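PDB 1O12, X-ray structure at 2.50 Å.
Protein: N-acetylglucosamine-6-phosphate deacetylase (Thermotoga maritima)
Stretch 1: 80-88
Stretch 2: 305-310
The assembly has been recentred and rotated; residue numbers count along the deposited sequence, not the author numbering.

Stretch 1, residues 80-88: EFLYSQGVT
Stretch 2, residues 305-310: LFFSQA

In this deacetylase the end of one helix meets the start of another, brought together from positions more than two hundred residues apart in the chain. Stretch 1 enters as helix through Glu80, Phe81 and Leu82 and leaves as strand at Val87 and Thr88. Between them lies a type I turn from Tyr83 to Gly86, in which Gly86 N bonds to Tyr83 O at 3.0 Å. Leu82 O accepts from both Gln85 N (2.8 Å) and Val87 N (3.0 Å), so the two bonds tie the turn and the start of the strand to Leu82 O. Gly86 has phi/psi of 78/5, and the positive phi favours glycine. Stretch 2 arrives extended, with Leu305 at -70/123 and Phe306 at -83/143, then turns helical from Phe307 at -52/-46. Phe306 occupies the N-cap position, and its O accepts from Ala310 N at 3.0 Å.

Gln85 covers the most surface. Its backbone lies at -114/7, and the CA atoms of Gln85 and Ser308, 5.0 Å apart, set the register. The CA-to-CB bond points toward stretch 2, and chi1 -68° (m), chi2 -57° (m) and chi3 -53° carry the amide to the beginning of the second helix. The first turn of a helix has amide hydrogens without carbonyl partners in the preceding turn; glutamine is long enough to offer one a neutral acceptor. Ser308 N donates to Gln85 OE1 at 3.0 Å, with an angle of 135° at the hydrogen. The oxygen is modelled too close to a neighbouring atom, so its exact place is less certain than the pairing suggests.

Phe306, chi1 -77° (m) and chi2 -17°, extends its ring to Phe81, whose side chain is t (-180°) with chi2 69°. The centroids are 5.0 Å apart and the planes meet at 57°, an oblique aromatic pair. Phe81 CZ lies over one face of the Phe306 ring, 3.6 Å from Phe306 CZ. Two broad, flat hydrocarbon groups suit this place, since they shield each other where both residues remain partly exposed. Phe81 O accepts from Ser84 N at 2.8 Å and, at a very short 2.4 Å, from Ser84 OG; the serine is rotamer p.

Phe307 completes the packing. Its CB points toward stretch 1, but chi1 -160° (t) and chi2 -84° lead the ring end away. Val87, chi1 176° (t), meets it through CG2, 3.6 Å from Phe307 CB. Both residues are buried, and the compact, branched valine provides an apolar surface without a polar group to satisfy.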

# COMPACT_ATOMS: atom_id res chain seq x y z
N GLU A 80 12.76 0.39 -35.46
CA GLU A 80 13.14 -0.87 -36.03
C GLU A 80 13.49 -1.90 -34.94
O GLU A 80 13.06 -3.06 -35.00
CB GLU A 80 14.31 -0.61 -37.00
CG GLU A 80 14.70 -1.77 -37.88
CD GLU A 80 13.49 -2.60 -38.35
OE1 GLU A 80 12.48 -2.01 -38.83
OE2 GLU A 80 13.56 -3.85 -38.24
N PHE A 81 14.24 -1.51 -33.92
CA PHE A 81 14.56 -2.49 -32.89
C PHE A 81 13.34 -2.89 -32.07
O PHE A 81 13.11 -4.08 -31.82
CB PHE A 81 15.62 -1.96 -31.93
CG PHE A 81 15.98 -2.93 -30.86
CD1 PHE A 81 16.67 -4.10 -31.18
CD2 PHE A 81 15.56 -2.74 -29.55
CE1 PHE A 81 16.93 -5.09 -30.21
CE2 PHE A 81 15.81 -3.72 -28.57
CZ PHE A 81 16.50 -4.90 -28.90
N LEU A 82 12.56 -1.89 -31.65
CA LEU A 82 11.37 -2.11 -30.84
C LEU A 82 10.39 -3.15 -31.38
O LEU A 82 9.69 -3.82 -30.60
CB LEU A 82 10.66 -0.78 -30.60
CG LEU A 82 11.52 0.11 -29.70
CD1 LEU A 82 10.72 1.31 -29.27
CD2 LEU A 82 12.00 -0.67 -28.48
N TYR A 83 10.34 -3.30 -32.70
CA TYR A 83 9.46 -4.28 -33.30
C TYR A 83 9.86 -5.67 -32.84
O TYR A 83 9.02 -6.55 -32.69
CB TYR A 83 9.49 -4.17 -34.83
CG TYR A 83 8.71 -2.97 -35.35
CD1 TYR A 83 7.43 -2.68 -34.85
CD2 TYR A 83 9.23 -2.13 -36.35
CE1 TYR A 83 6.71 -1.58 -35.32
CE2 TYR A 83 8.51 -1.03 -36.83
CZ TYR A 83 7.27 -0.76 -36.31
OH TYR A 83 6.56 0.32 -36.73
N SER A 84 11.16 -5.86 -32.60
CA SER A 84 11.67 -7.15 -32.13
C SER A 84 11.31 -7.38 -30.67
O SER A 84 11.64 -8.42 -30.11
CB SER A 84 13.18 -7.23 -32.26
OG SER A 84 13.80 -6.37 -31.33
N GLN A 85 10.67 -6.41 -30.04
CA GLN A 85 10.25 -6.55 -28.65
C GLN A 85 8.73 -6.55 -28.63
O GLN A 85 8.11 -6.54 -27.56
CB GLN A 85 10.81 -5.40 -27.81
CG GLN A 85 12.30 -5.46 -27.65
CD GLN A 85 12.75 -6.76 -27.04
OE1 GLN A 85 12.27 -7.16 -26.00
NE2 GLN A 85 13.69 -7.44 -27.70
N GLY A 86 8.14 -6.57 -29.83
CA GLY A 86 6.69 -6.58 -29.96
C GLY A 86 6.04 -5.23 -29.75
O GLY A 86 4.81 -5.14 -29.75
N VAL A 87 6.85 -4.18 -29.59
CA VAL A 87 6.37 -2.81 -29.38
C VAL A 87 5.92 -2.16 -30.68
O VAL A 87 6.71 -1.99 -31.61
CB VAL A 87 7.46 -1.91 -28.76
CG1 VAL A 87 6.93 -0.48 -28.64
CG2 VAL A 87 7.89 -2.45 -27.36
N THR A 88 4.65 -1.79 -30.75
CA THR A 88 4.11 -1.16 -31.94
C THR A 88 3.72 0.33 -31.76
O THR A 88 3.21 0.95 -32.68
CB THR A 88 2.91 -1.95 -32.44
OG1 THR A 88 1.98 -2.13 -31.37
CG2 THR A 88 3.35 -3.29 -32.96
N LEU A 305 16.53 -2.65 -19.63
CA LEU A 305 15.40 -3.56 -19.73
C LEU A 305 14.73 -3.54 -21.11
O LEU A 305 14.32 -2.48 -21.56
CB LEU A 305 14.39 -3.17 -18.65
CG LEU A 305 13.13 -4.02 -18.50
CD1 LEU A 305 13.49 -5.43 -18.12
CD2 LEU A 305 12.24 -3.40 -17.46
N PHE A 306 14.64 -4.69 -21.78
CA PHE A 306 13.95 -4.76 -23.07
C PHE A 306 12.47 -4.90 -22.74
O PHE A 306 12.12 -5.58 -21.78
CB PHE A 306 14.40 -5.98 -23.91
CG PHE A 306 15.74 -5.82 -24.57
CD1 PHE A 306 16.33 -4.57 -24.71
CD2 PHE A 306 16.42 -6.93 -25.08
CE1 PHE A 306 17.56 -4.43 -25.35
CE2 PHE A 306 17.65 -6.79 -25.73
CZ PHE A 306 18.22 -5.54 -25.86
N PHE A 307 11.60 -4.28 -23.52
CA PHE A 307 10.19 -4.36 -23.19
C PHE A 307 9.76 -5.80 -23.01
O PHE A 307 9.06 -6.15 -22.05
CB PHE A 307 9.32 -3.70 -24.25
CG PHE A 307 7.96 -3.35 -23.73
CD1 PHE A 307 6.94 -4.30 -23.71
CD2 PHE A 307 7.72 -2.10 -23.18
CE1 PHE A 307 5.71 -4.00 -23.13
CE2 PHE A 307 6.50 -1.78 -22.60
CZ PHE A 307 5.49 -2.73 -22.57
N SER A 308 10.19 -6.64 -23.93
CA SER A 308 9.86 -8.07 -23.88
C SER A 308 10.20 -8.70 -22.52
O SER A 308 9.44 -9.55 -22.02
CB SER A 308 10.61 -8.80 -24.98
OG SER A 308 10.15 -10.12 -25.07
N GLN A 309 11.33 -8.31 -21.94
CA GLN A 309 11.75 -8.85 -20.66
C GLN A 309 10.86 -8.29 -19.56
O GLN A 309 10.56 -8.97 -18.59
CB GLN A 309 13.22 -8.49 -20.38
CG GLN A 309 13.84 -9.29 -19.22
CD GLN A 309 13.73 -10.80 -19.44
OE1 GLN A 309 14.20 -11.33 -20.44
NE2 GLN A 309 13.08 -11.49 -18.50
N ALA A 310 10.43 -7.05 -19.74
CA ALA A 310 9.55 -6.39 -18.80
C ALA A 310 8.29 -7.23 -18.63
O ALA A 310 7.85 -7.47 -17.51
CB ALA A 310 9.18 -5.03 -19.30